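Local coordinates for protein Poly(beta-D-mannuronate) C5 epimerase (PDB 4NK6) that converts beta-D-mannuronate residues of the linear polysaccharide alginate into alpha-L-guluronate and helps channel the new polymer safely through the periplasm, at residues Val55-Glu60 and Lys82-Ala87; Gln86-Ser91 and Ala119-Leu124; Glu139-Gln144 and Asn164-Thr169; Asn171-Tyr176 and Lys200-Gly205; Arg229-Gly234 and Glu252-Val257. All coordinates share one frame; numbering follows the deposited sequence.

Contact 1 of 5, residues Val55-Glu60 and Lys82-Ala87; sequences VARMME and KGIPQA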
# COMPACT_ATOMS: atom_id res chain seq x y z
N VAL A 55 23.95 17.51 7.58
CA VAL A 55 23.19 17.24 8.78
C VAL A 55 22.69 18.59 9.26
O VAL A 55 23.49 19.45 9.63
CB VAL A 55 24.05 16.58 9.87
CG1 VAL A 55 23.24 16.40 11.16
CG2 VAL A 55 24.60 15.24 9.39
N ALA A 56 21.37 18.79 9.22
CA ALA A 56 20.82 20.11 9.51
C ALA A 56 19.45 20.02 10.16
O ALA A 56 18.88 18.93 10.29
CB ALA A 56 20.74 20.94 8.24
N ARG A 57 18.92 21.17 10.54
CA ARG A 57 17.68 21.25 11.28
C ARG A 57 16.49 20.80 10.48
O ARG A 57 16.24 21.30 9.38
CB ARG A 57 17.44 22.66 11.80
CG ARG A 57 18.52 23.10 12.72
CD ARG A 57 18.06 24.22 13.57
NE ARG A 57 19.02 24.46 14.63
CZ ARG A 57 18.79 25.26 15.66
NH1 ARG A 57 17.62 25.88 15.76
NH2 ARG A 57 19.72 25.43 16.58
N MET A 58 15.75 19.88 11.07
CA MET A 58 14.59 19.23 10.48
C MET A 58 13.51 20.21 10.04
O MET A 58 12.93 20.08 8.95
CB MET A 58 13.99 18.29 11.54
CG MET A 58 13.29 17.09 10.99
SD MET A 58 13.46 15.70 12.10
CE MET A 58 12.04 15.92 13.16
N MET A 59 13.24 21.19 10.90
CA MET A 59 12.11 22.10 10.75
C MET A 59 12.34 23.20 9.72
O MET A 59 11.47 24.04 9.51
CB MET A 59 11.76 22.75 12.10
CG MET A 59 11.29 21.78 13.17
SD MET A 59 9.61 21.16 12.89
CE MET A 59 9.96 19.45 12.56
N GLU A 60 13.51 23.21 9.10
CA GLU A 60 13.77 24.12 7.99
C GLU A 60 13.14 23.59 6.69
O GLU A 60 12.98 24.33 5.72
CB GLU A 60 15.27 24.29 7.78
CG GLU A 60 16.02 24.95 8.93
CD GLU A 60 17.52 25.06 8.67
OE1 GLU A 60 17.96 24.63 7.59
OE2 GLU A 60 18.25 25.58 9.54
N LYS A 82 17.12 14.17 21.82
CA LYS A 82 17.70 14.91 22.95
C LYS A 82 18.40 16.19 22.51
O LYS A 82 19.51 16.48 22.92
CB LYS A 82 18.62 14.02 23.78
CG LYS A 82 17.86 12.93 24.53
CD LYS A 82 18.75 12.17 25.50
CE LYS A 82 17.96 11.09 26.23
NZ LYS A 82 18.84 10.25 27.09
N GLY A 83 17.71 16.95 21.66
CA GLY A 83 18.20 18.25 21.20
C GLY A 83 17.33 18.74 20.06
O GLY A 83 16.39 18.06 19.65
N ILE A 84 17.65 19.91 19.53
CA ILE A 84 16.94 20.46 18.38
C ILE A 84 17.02 19.46 17.23
O ILE A 84 18.11 19.04 16.85
CB ILE A 84 17.56 21.79 17.93
CG1 ILE A 84 17.66 22.74 19.12
CG2 ILE A 84 16.74 22.42 16.81
CD1 ILE A 84 16.39 22.77 19.92
N PRO A 85 15.85 19.06 16.70
CA PRO A 85 15.74 17.93 15.77
C PRO A 85 16.50 18.17 14.48
O PRO A 85 16.31 19.20 13.83
CB PRO A 85 14.23 17.84 15.50
CG PRO A 85 13.60 18.55 16.64
CD PRO A 85 14.53 19.65 16.98
N GLN A 86 17.35 17.21 14.12
CA GLN A 86 18.11 17.24 12.87
C GLN A 86 17.75 16.08 11.95
O GLN A 86 17.14 15.10 12.38
CB GLN A 86 19.61 17.19 13.15
CG GLN A 86 20.13 18.34 13.99
CD GLN A 86 21.62 18.22 14.25
OE1 GLN A 86 22.06 17.37 15.02
NE2 GLN A 86 22.39 19.07 13.60
N ALA A 87 18.14 16.20 10.69
CA ALA A 87 18.01 15.11 9.74
C ALA A 87 19.29 15.03 8.90
O ALA A 87 19.99 16.02 8.73
CB ALA A 87 16.81 15.34 8.84
O HOH W 1 14.50 21.13 13.61

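Contact 2 of 5, residues Gln86-Ser91 and Ala119-Leu124; sequences QAIMIS and ARLPIL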
# COMPACT_ATOMS: atom_id res chain seq x y z
N GLN A 86 17.35 17.21 14.12
CA GLN A 86 18.11 17.24 12.87
C GLN A 86 17.75 16.08 11.95
O GLN A 86 17.14 15.10 12.38
CB GLN A 86 19.61 17.19 13.15
CG GLN A 86 20.13 18.34 13.99
CD GLN A 86 21.62 18.22 14.25
OE1 GLN A 86 22.06 17.37 15.02
NE2 GLN A 86 22.39 19.07 13.60
N ALA A 87 18.14 16.20 10.69
CA ALA A 87 18.01 15.11 9.74
C ALA A 87 19.29 15.03 8.90
O ALA A 87 19.99 16.02 8.73
CB ALA A 87 16.81 15.34 8.84
N ILE A 88 19.61 13.83 8.44
CA ILE A 88 20.63 13.64 7.43
C ILE A 88 19.98 13.96 6.09
O ILE A 88 18.96 13.37 5.74
CB ILE A 88 21.11 12.18 7.43
CG1 ILE A 88 21.75 11.84 8.78
CG2 ILE A 88 22.09 11.93 6.27
CD1 ILE A 88 21.90 10.36 9.03
N MET A 89 20.55 14.90 5.34
CA MET A 89 19.92 15.33 4.09
C MET A 89 20.78 15.10 2.85
O MET A 89 21.98 15.38 2.84
CB MET A 89 19.53 16.80 4.16
CG MET A 89 18.67 17.12 5.36
SD MET A 89 18.28 18.88 5.47
CE MET A 89 17.44 18.90 7.07
N ILE A 90 20.15 14.61 1.80
CA ILE A 90 20.80 14.42 0.51
C ILE A 90 20.17 15.37 -0.51
O ILE A 90 18.95 15.45 -0.62
CB ILE A 90 20.63 12.98 0.01
CG1 ILE A 90 21.38 12.02 0.93
CG2 ILE A 90 21.09 12.84 -1.45
CD1 ILE A 90 20.81 10.61 0.96
N SER A 91 21.01 16.10 -1.24
CA SER A 91 20.51 16.97 -2.30
C SER A 91 21.55 17.16 -3.39
O SER A 91 22.71 16.78 -3.24
CB SER A 91 20.13 18.33 -1.74
OG SER A 91 21.30 19.02 -1.34
N ALA A 119 21.00 4.00 11.70
CA ALA A 119 20.73 5.44 11.54
C ALA A 119 20.08 5.99 12.80
O ALA A 119 19.07 5.46 13.27
CB ALA A 119 19.84 5.69 10.34
N ARG A 120 20.65 7.06 13.35
CA ARG A 120 20.08 7.64 14.56
C ARG A 120 19.51 9.04 14.32
O ARG A 120 19.26 9.79 15.25
CB ARG A 120 21.12 7.64 15.69
CG ARG A 120 21.51 6.24 16.12
CD ARG A 120 22.26 6.24 17.43
NE ARG A 120 22.67 4.89 17.82
CZ ARG A 120 23.82 4.33 17.46
NH1 ARG A 120 24.68 5.00 16.70
NH2 ARG A 120 24.12 3.10 17.86
N LEU A 121 19.31 9.36 13.05
CA LEU A 121 18.59 10.56 12.64
C LEU A 121 17.70 10.17 11.47
O LEU A 121 17.95 9.15 10.83
CB LEU A 121 19.56 11.66 12.17
CG LEU A 121 20.43 12.37 13.21
CD1 LEU A 121 21.31 13.43 12.53
CD2 LEU A 121 19.57 13.00 14.30
N PRO A 122 16.65 10.95 11.20
CA PRO A 122 15.89 10.71 9.98
C PRO A 122 16.77 11.00 8.77
O PRO A 122 17.73 11.76 8.87
CB PRO A 122 14.76 11.74 10.05
CG PRO A 122 14.66 12.12 11.51
CD PRO A 122 16.05 12.01 12.04
N ILE A 123 16.44 10.40 7.63
CA ILE A 123 17.14 10.71 6.38
C ILE A 123 16.15 11.39 5.44
O ILE A 123 15.08 10.86 5.16
CB ILE A 123 17.67 9.43 5.70
CG1 ILE A 123 18.73 8.76 6.57
CG2 ILE A 123 18.25 9.76 4.31
CD1 ILE A 123 19.19 7.41 6.03
N LEU A 124 16.51 12.57 4.95
CA LEU A 124 15.65 13.26 3.99
C LEU A 124 16.33 13.34 2.62
O LEU A 124 17.42 13.89 2.50
CB LEU A 124 15.35 14.67 4.49
CG LEU A 124 14.68 15.62 3.49
CD1 LEU A 124 13.25 15.19 3.21
CD2 LEU A 124 14.72 17.06 4.00

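Contact 3 of 5, residues Glu139-Gln144 and Asn164-Thr169; sequences ELRLSQ and NAWSET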
# COMPACT_ATOMS: atom_id res chain seq x y z
N GLU A 139 22.10 -4.59 5.89
CA GLU A 139 20.92 -4.10 6.59
C GLU A 139 21.08 -2.63 7.00
O GLU A 139 22.10 -2.25 7.55
CB GLU A 139 20.64 -4.95 7.84
CG GLU A 139 19.38 -4.53 8.61
CD GLU A 139 19.17 -5.33 9.88
OE1 GLU A 139 18.00 -5.56 10.25
OE2 GLU A 139 20.17 -5.72 10.52
N LEU A 140 20.06 -1.82 6.73
CA LEU A 140 19.97 -0.50 7.35
C LEU A 140 18.93 -0.55 8.46
O LEU A 140 17.74 -0.77 8.22
CB LEU A 140 19.59 0.57 6.32
CG LEU A 140 19.32 1.97 6.89
CD1 LEU A 140 20.53 2.52 7.66
CD2 LEU A 140 18.92 2.92 5.77
N ARG A 141 19.40 -0.38 9.69
CA ARG A 141 18.54 -0.35 10.86
C ARG A 141 18.19 1.10 11.18
O ARG A 141 19.08 1.91 11.41
CB ARG A 141 19.26 -0.98 12.06
CG ARG A 141 19.83 -2.38 11.80
CD ARG A 141 20.67 -2.90 12.97
NE ARG A 141 20.94 -4.33 12.84
CZ ARG A 141 21.67 -5.03 13.70
NH1 ARG A 141 22.21 -4.45 14.76
NH2 ARG A 141 21.85 -6.33 13.49
N LEU A 142 16.90 1.42 11.17
CA LEU A 142 16.42 2.76 11.56
C LEU A 142 16.07 2.75 13.03
O LEU A 142 15.21 1.99 13.46
CB LEU A 142 15.19 3.15 10.74
CG LEU A 142 15.38 3.08 9.22
CD1 LEU A 142 14.11 3.46 8.48
CD2 LEU A 142 16.56 3.95 8.78
N SER A 143 16.74 3.60 13.81
CA SER A 143 16.56 3.61 15.25
C SER A 143 15.17 4.07 15.66
O SER A 143 14.76 5.20 15.39
CB SER A 143 17.60 4.51 15.93
OG SER A 143 17.31 4.62 17.31
N GLN A 144 14.43 3.19 16.34
CA GLN A 144 13.13 3.56 16.88
C GLN A 144 13.28 4.64 17.95
O GLN A 144 12.53 5.62 17.96
CB GLN A 144 12.42 2.34 17.46
CG GLN A 144 11.10 2.66 18.16
CD GLN A 144 10.40 1.41 18.66
OE1 GLN A 144 11.04 0.50 19.20
NE2 GLN A 144 9.09 1.34 18.46
N ASN A 164 15.06 -2.00 8.08
CA ASN A 164 14.18 -2.44 9.16
C ASN A 164 14.04 -1.40 10.26
O ASN A 164 15.00 -0.72 10.60
CB ASN A 164 14.69 -3.75 9.76
CG ASN A 164 14.55 -4.93 8.82
OD1 ASN A 164 13.49 -5.16 8.25
ND2 ASN A 164 15.62 -5.69 8.66
N ALA A 165 12.82 -1.29 10.79
CA ALA A 165 12.60 -0.52 12.01
C ALA A 165 13.25 -1.28 13.15
O ALA A 165 12.94 -2.46 13.38
CB ALA A 165 11.10 -0.38 12.26
N TRP A 166 14.15 -0.62 13.87
CA TRP A 166 15.02 -1.28 14.83
C TRP A 166 14.94 -0.68 16.23
O TRP A 166 15.11 0.52 16.42
CB TRP A 166 16.47 -1.24 14.32
CG TRP A 166 17.42 -2.12 15.07
CD1 TRP A 166 18.26 -1.75 16.09
CD2 TRP A 166 17.63 -3.53 14.86
NE1 TRP A 166 18.97 -2.85 16.52
CE2 TRP A 166 18.60 -3.94 15.78
CE3 TRP A 166 17.07 -4.47 13.99
CZ2 TRP A 166 19.04 -5.27 15.86
CZ3 TRP A 166 17.51 -5.79 14.06
CH2 TRP A 166 18.49 -6.17 14.99
N SER A 167 14.68 -1.53 17.22
CA SER A 167 14.70 -1.10 18.61
C SER A 167 16.09 -1.35 19.18
O SER A 167 16.55 -2.49 19.27
CB SER A 167 13.63 -1.85 19.41
OG SER A 167 13.75 -1.57 20.80
N GLU A 168 16.79 -0.27 19.54
CA GLU A 168 18.12 -0.40 20.12
C GLU A 168 18.05 -1.01 21.52
O GLU A 168 18.97 -1.71 21.94
CB GLU A 168 18.85 0.94 20.13
CG GLU A 168 19.19 1.45 18.74
CD GLU A 168 20.03 2.72 18.76
OE1 GLU A 168 21.27 2.63 18.92
OE2 GLU A 168 19.45 3.82 18.58
N THR A 169 16.95 -0.75 22.23
CA THR A 169 16.81 -1.27 23.59
C THR A 169 16.54 -2.78 23.57
O THR A 169 17.07 -3.52 24.39
CB THR A 169 15.74 -0.51 24.42
OG1 THR A 169 14.45 -0.70 23.84
CG2 THR A 169 16.05 0.97 24.46

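Contact 4 of 5, residues Asn171-Tyr176 and Lys200-Gly205; sequences NGLAAY and KMASMG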
# COMPACT_ATOMS: atom_id res chain seq x y z
N ASN A 171 17.41 -4.62 21.02
CA ASN A 171 18.43 -5.19 20.12
C ASN A 171 17.81 -6.13 19.09
O ASN A 171 18.27 -7.26 18.89
CB ASN A 171 19.53 -5.90 20.92
CG ASN A 171 20.72 -6.29 20.06
OD1 ASN A 171 21.10 -5.57 19.13
ND2 ASN A 171 21.31 -7.44 20.35
N GLY A 172 16.75 -5.66 18.45
CA GLY A 172 16.04 -6.44 17.45
C GLY A 172 15.02 -5.57 16.75
O GLY A 172 14.97 -4.36 16.98
N LEU A 173 14.21 -6.18 15.89
CA LEU A 173 13.14 -5.47 15.19
C LEU A 173 12.21 -4.80 16.18
O LEU A 173 11.97 -5.33 17.27
CB LEU A 173 12.34 -6.45 14.32
CG LEU A 173 13.08 -7.10 13.15
CD1 LEU A 173 12.18 -8.11 12.41
CD2 LEU A 173 13.57 -6.03 12.20
N ALA A 174 11.69 -3.64 15.80
CA ALA A 174 10.69 -2.95 16.61
C ALA A 174 9.33 -3.62 16.49
O ALA A 174 8.40 -3.05 15.91
CB ALA A 174 10.59 -1.48 16.19
N ALA A 175 9.21 -4.82 17.04
CA ALA A 175 8.00 -5.63 16.90
C ALA A 175 6.76 -4.84 17.34
O ALA A 175 6.82 -4.08 18.31
CB ALA A 175 8.12 -6.93 17.70
N TYR A 176 5.66 -5.00 16.60
CA TYR A 176 4.46 -4.23 16.89
C TYR A 176 3.94 -4.50 18.29
O TYR A 176 3.90 -5.64 18.72
CB TYR A 176 3.36 -4.55 15.87
CG TYR A 176 2.07 -3.88 16.25
CD1 TYR A 176 1.91 -2.51 16.07
CD2 TYR A 176 1.03 -4.60 16.83
CE1 TYR A 176 0.74 -1.88 16.44
CE2 TYR A 176 -0.15 -3.97 17.21
CZ TYR A 176 -0.28 -2.61 17.00
OH TYR A 176 -1.42 -1.95 17.35
N LYS A 200 13.91 -6.45 1.81
CA LYS A 200 13.08 -6.83 2.95
C LYS A 200 12.97 -5.64 3.89
O LYS A 200 13.97 -4.99 4.19
CB LYS A 200 13.67 -8.03 3.69
CG LYS A 200 13.79 -9.30 2.84
CD LYS A 200 14.35 -10.46 3.67
CE LYS A 200 14.68 -11.69 2.80
NZ LYS A 200 13.47 -12.33 2.21
N MET A 201 11.75 -5.35 4.33
CA MET A 201 11.50 -4.36 5.39
C MET A 201 10.54 -4.95 6.40
O MET A 201 9.59 -5.64 6.03
CB MET A 201 10.88 -3.08 4.83
CG MET A 201 11.68 -2.46 3.69
SD MET A 201 11.14 -0.78 3.30
CE MET A 201 12.35 -0.39 2.04
N ALA A 202 10.77 -4.68 7.68
CA ALA A 202 9.88 -5.18 8.70
C ALA A 202 9.64 -4.15 9.82
O ALA A 202 10.49 -3.30 10.08
CB ALA A 202 10.41 -6.49 9.28
N SER A 203 8.46 -4.23 10.43
CA SER A 203 8.17 -3.54 11.68
C SER A 203 8.04 -2.01 11.57
O SER A 203 8.14 -1.31 12.57
CB SER A 203 9.18 -3.94 12.76
OG SER A 203 8.99 -5.32 13.08
N MET A 204 7.77 -1.52 10.37
CA MET A 204 7.61 -0.08 10.17
C MET A 204 6.18 0.40 10.33
O MET A 204 5.23 -0.33 10.07
CB MET A 204 8.05 0.29 8.76
CG MET A 204 9.54 0.15 8.51
SD MET A 204 9.89 0.70 6.84
CE MET A 204 11.68 0.49 6.81
N GLY A 205 6.04 1.67 10.71
CA GLY A 205 4.75 2.30 10.65
C GLY A 205 3.98 2.26 11.95
O GLY A 205 4.16 1.35 12.77

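Contact 5 of 5, residues Arg229-Gly234 and Glu252-Val257; sequences RGEPTG and ETRDFV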
# COMPACT_ATOMS: atom_id res chain seq x y z
N ARG A 229 3.66 19.83 -7.83
CA ARG A 229 4.80 18.99 -8.17
C ARG A 229 4.49 17.82 -9.11
O ARG A 229 5.39 17.25 -9.72
CB ARG A 229 5.44 18.45 -6.89
CG ARG A 229 6.27 19.47 -6.14
CD ARG A 229 7.27 20.11 -7.08
NE ARG A 229 8.31 20.85 -6.37
CZ ARG A 229 8.41 22.17 -6.33
NH1 ARG A 229 9.40 22.74 -5.65
NH2 ARG A 229 7.53 22.94 -6.97
N GLY A 230 3.22 17.46 -9.23
CA GLY A 230 2.89 16.27 -9.98
C GLY A 230 2.81 15.10 -9.02
O GLY A 230 3.50 15.05 -8.00
N GLU A 231 1.97 14.13 -9.34
CA GLU A 231 1.72 13.04 -8.42
C GLU A 231 2.93 12.11 -8.36
O GLU A 231 3.61 11.89 -9.37
CB GLU A 231 0.44 12.31 -8.82
CG GLU A 231 -0.72 13.28 -9.02
CD GLU A 231 -2.05 12.61 -9.29
OE1 GLU A 231 -2.11 11.73 -10.17
OE2 GLU A 231 -3.04 12.97 -8.63
N PRO A 232 3.24 11.58 -7.17
CA PRO A 232 4.41 10.71 -7.05
C PRO A 232 4.17 9.39 -7.79
O PRO A 232 3.02 9.06 -8.08
CB PRO A 232 4.51 10.46 -5.54
CG PRO A 232 3.08 10.60 -5.05
CD PRO A 232 2.47 11.68 -5.91
N THR A 233 5.24 8.66 -8.10
CA THR A 233 5.10 7.35 -8.72
C THR A 233 6.29 6.46 -8.36
O THR A 233 7.16 6.85 -7.57
CB THR A 233 4.97 7.46 -10.23
OG1 THR A 233 4.52 6.20 -10.76
CG2 THR A 233 6.31 7.86 -10.88
N GLY A 234 6.32 5.25 -8.93
CA GLY A 234 7.40 4.32 -8.67
C GLY A 234 7.01 2.85 -8.68
O GLY A 234 5.91 2.49 -9.10
N GLU A 252 -3.27 10.12 -3.65
CA GLU A 252 -3.15 10.85 -4.91
C GLU A 252 -1.88 10.47 -5.69
O GLU A 252 -1.08 11.32 -6.07
CB GLU A 252 -3.24 12.36 -4.67
CG GLU A 252 -4.64 12.79 -4.26
CD GLU A 252 -4.79 14.29 -4.14
OE1 GLU A 252 -3.86 15.01 -4.56
OE2 GLU A 252 -5.83 14.76 -3.62
N THR A 253 -1.71 9.16 -5.89
CA THR A 253 -0.51 8.60 -6.50
C THR A 253 -0.86 8.05 -7.87
O THR A 253 -1.98 7.57 -8.08
CB THR A 253 0.06 7.48 -5.59
OG1 THR A 253 0.59 8.08 -4.41
CG2 THR A 253 1.15 6.68 -6.28
N ARG A 254 0.06 8.14 -8.83
CA ARG A 254 -0.23 7.67 -10.18
C ARG A 254 0.66 6.52 -10.62
O ARG A 254 1.86 6.50 -10.34
CB ARG A 254 -0.12 8.82 -11.18
CG ARG A 254 1.30 9.33 -11.37
CD ARG A 254 1.42 10.28 -12.55
NE ARG A 254 2.81 10.66 -12.79
CZ ARG A 254 3.65 9.99 -13.58
NH1 ARG A 254 3.25 8.90 -14.23
NH2 ARG A 254 4.90 10.42 -13.72
N ASP A 255 0.05 5.56 -11.31
CA ASP A 255 0.80 4.56 -12.08
C ASP A 255 1.78 3.73 -11.25
O ASP A 255 2.81 3.27 -11.75
CB ASP A 255 1.54 5.24 -13.22
CG ASP A 255 0.62 6.07 -14.09
OD1 ASP A 255 -0.48 5.58 -14.43
OD2 ASP A 255 0.98 7.22 -14.42
N PHE A 256 1.47 3.55 -9.97
CA PHE A 256 2.39 2.85 -9.09
C PHE A 256 2.32 1.34 -9.30
O PHE A 256 1.24 0.78 -9.45
CB PHE A 256 2.15 3.21 -7.62
CG PHE A 256 3.40 3.13 -6.79
CD1 PHE A 256 3.83 1.91 -6.29
CD2 PHE A 256 4.16 4.26 -6.54
CE1 PHE A 256 5.01 1.82 -5.54
CE2 PHE A 256 5.33 4.18 -5.79
CZ PHE A 256 5.75 2.96 -5.29
N VAL A 257 3.48 0.70 -9.32
CA VAL A 257 3.55 -0.73 -9.57
C VAL A 257 3.90 -1.46 -8.28
O VAL A 257 4.92 -1.18 -7.64
CB VAL A 257 4.59 -1.08 -10.67
CG1 VAL A 257 4.66 -2.59 -10.90
CG2 VAL A 257 4.26 -0.36 -11.98
O HOH W 2 -2.57 15.32 -7.02
O HOH W 3 4.02 12.60 -11.87

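Contact 1 of 5, residues Val55-Glu60 and Lys82-Ala87
Ala-56 and Ala-87 face each other as a hydrogen-bonded antiparallel pair and exchange two backbone bonds, Ala-56 N to Ala-87 O at 3.1 Å and Ala-87 N to Ala-56 O at 2.9 Å. One step on, Arg-57 and Gln-86 form a non-hydrogen-bonded pair whose side chains diverge. Where the first strand turns into a short 3-10 segment, Met-58 N still reaches back to Pro-85 O at 2.9 Å; that bond is nearly straight at the hydrogen (173°), although the donor stands 31° off the carbonyl plane. Pro-85 O takes a second bond from a water, 2.7 Å away, which in turn accepts from Met-59 N.

Side chains close over this frame. The side chain of Met-58 bends at chi2 and chi3, which carries CE against Pro-85 CB at 3.7 Å and lays SD near Gln-86 O. At the outer side, Ile-84 CG2 sits 3.5 Å above the guanidinium plane of Arg-57, displaced toward its rim. On the other side of the Ala-56/Ala-87 pair, Val-55 CG1 leans on the amide of Gln-86, nearest NE2 at 3.7 Å. Helix 75-81 backs the buried half: Trp-77 touches both Met-58 and Pro-85, and Gln-81 OE1 holds Gln-86 N. The whole is an antiparallel edge pairing, in which strand 52-57 flanks the otherwise parallel series of strands that begins with 86-91.

Contact 2 of 5, residues Gln86-Ser91 and Ala119-Leu124
Ile-88 and Ile-123 lie side by side as a parallel beta bridge, and Met-89 and Leu-124 form the next, a ladder between successive strands of the kind that builds the parallel beta-helix. Three backbone bonds alternate along it: Ile-88 N gives to Pro-122 O at 2.8 Å, Leu-124 N to Ile-88 O at 2.7 Å, and Ile-90 N to Leu-124 O at 2.9 Å.

The tight part is this regular, buried ladder from Ile-88 to Ile-90. On the face that carries the isoleucines, the CG1 branch of Ile-88, set anti to the carbonyl carbon (chi1 -62°), meets Leu-121 CB at 4.0 Å, the two side chains crossing at about a right angle. Ile-123 CG1 approaches Ile-88 CB, and its CG2 branch reaches Ile-90 CD1; Leu-100 of helix 97-103 lies against both Ile-88 and Ile-90. The opposite face is packed comparably, Met-89 CG meeting Leu-124 CD2 at 4.2 Å, while strand 52-57 touches Met-89 through Thr-54 and Ala-56.

Toward Gln-86, which is partly exposed, regular pairing gives way. Leu-121 turns its two methyls to different parts of this residue, CD1 to the aliphatic CB at 4.2 Å and CD2 to the carbonyl. The ring of Pro-122 has no N-H to offer that carbonyl, and it is the ring carbon CD that stands 3.3 Å from Gln-86 O.

Contact 3 of 5, residues Glu139-Gln144 and Asn164-Thr169
Arg-141 and Trp-166 run alongside each other and point the same way, so that the arginine can be followed along the indole from root to tip. Its CB touches Trp-166 CB at 3.6 Å, and CG passes over the ring beside CD2. CD then lies over the five-membered ring, 3.7 Å from its centroid, as a CH-pi contact. Beyond it the guanidinium stacks flat on the six-membered ring with planes 10° apart, CZ being 3.8 Å from that centroid in a cation-pi contact. The chain is extended from CG to NE, which keeps every carbon near the same face of the indole.

NE is also pinned by a salt bridge to Glu-139 OE2 at 2.8 Å; the bond lies in the guanidinium plane but meets the carboxylate from above its own. Glu-139 OE1 accepts from Asn-164 ND2 at 2.9 Å on its anti side, with carboxylate and amide planes 85° apart. One carboxylate thus links arginine and asparagine and helps fix the guanidinium's rotation. Farther along, Ser-143 OG gives a short 2.6 Å bond to Glu-168 OE2, also on the anti side, while Glu-168 OE1 forms a salt bridge with Arg-120.

Beneath these side chains, backbone bonds join strands 139-143 and 162-167 in parallel. Strand 116-119 pairs with the other edge of 139-143, and its Val-116 and Val-118 touch Arg-141.

Contact 4 of 5, residues Asn171-Tyr176 and Lys200-Gly205
A turn that leaves the beta-hairpin of strands 162-167 and 172-173 packs here against the end of strand 200-202, the next parallel neighbour of 162-167 in the beta-helix. Leu-173 and Ser-203 meet at the join. The hairpin holds a G1 beta bulge, in which Asn-171 and Gly-172 both face Ser-167, and its chain then bends through an inverse gamma turn centred on Ala-174.

From this turn Leu-173 projects toward the other segment. Its CG is anti to the carbonyl carbon (chi1 -65°), and the methyl CD1 rests on Ala-202 CB at 3.9 Å, while CB lies 3.7 Å from Ser-203 OG. Ala-174 brings its carbonyl to the serine instead: Ala-174 O is 3.4 Å from Ser-203 CB. Ala-175 CA lies 4.0 Å from Ser-203 OG. Ser-203 has positive phi (71°), in the left-handed region, where strand 200-202 gives way to the following turn.

The polar groups look past one another to shared outside partners. Ser-203 OG and Tyr-176 N both bond to Asp-243 OD2, and Arg-183 joins Ala-174 O through NH1 and Gly-205 O through NE. Direct contact between 171-176 and 200-205 is mainly van der Waals and small in area, 190 Å² in all; one carboxylate oxygen and one guanidinium, each bonded to both segments, supply polar links between them.

Contact 5 of 5, residues Arg229-Gly234 and Glu252-Val257
Arg-254 O accepts a 2.7 Å bond from the hydroxyl of Thr-233, the shortest polar link between the two segments. Thr-233 OG1 stands anti to its own backbone N (chi1 -166°), which directs it across to that carbonyl, while CG2 takes the crowded position between N and C and lies over one face of the Arg-254 guanidinium. The touching parts, 231-234 and 252-257, run in nearly the same direction (18° apart), where the start of strand 233-236 meets the loop after strand 246-251 in the right-handed beta-helix. Backbone bonds flank the hydroxyl: Arg-254 N gives to Pro-232 O at 3.2 Å and Val-257 N to Gly-234 O at 3.0 Å.

Charged groups occupy the partly exposed side. Glu-231 CB lies against Glu-252 O, and water donates to both Glu-231 OE2 and Glu-252 OE1, bridging two carboxylates of like charge whose oxygens are 4.6 Å apart. Each has an outside partner as well, His-278 NE2 for Glu-231 OE1 and Arg-276 for Glu-252 OE2, which probably eases their repulsion. Arg-254 is tied to its neighbour by a salt bridge from NH1 to the anti lone pair of Asp-255 OD2, in the guanidinium plane. The side chain of Thr-253 is about 8 Å from that of His-274, the inferred proton acceptor, which puts this loop near the probable active site.

Inside, Phe-256 lies against the Gly-234 backbone and meets the ring of Phe-248. Gly-234 has no side chain to hold the phenyl off: its carbonyl oxygen stands over the centre of the ring, 3.3 Å above the plane.

In the fold
From the N terminus, contact 1 closes first, bringing 82-87 back to 55-60 and closing a loop that contains helix 75-81. Contact 2 begins on the residues where contact 1 ends, sharing Gln-86 and Ala-87, so strand 86-91 lies between 52-57 and 123-124. The remaining closures follow in series, with none enclosing or crossing another. Contact 3 joins contact 2 through the backbone at Ala-119 and the Arg-120 to Glu-168 salt bridge, passing from one side of the beta-helix to another. Contact 4 adjoins it, their centres 7 Å apart, through the hairpin at 162-173. Contact 5 touches none of the others and ties strand 233-236 to the turn after 246-251, nearer the inferred active-site histidine, His-274.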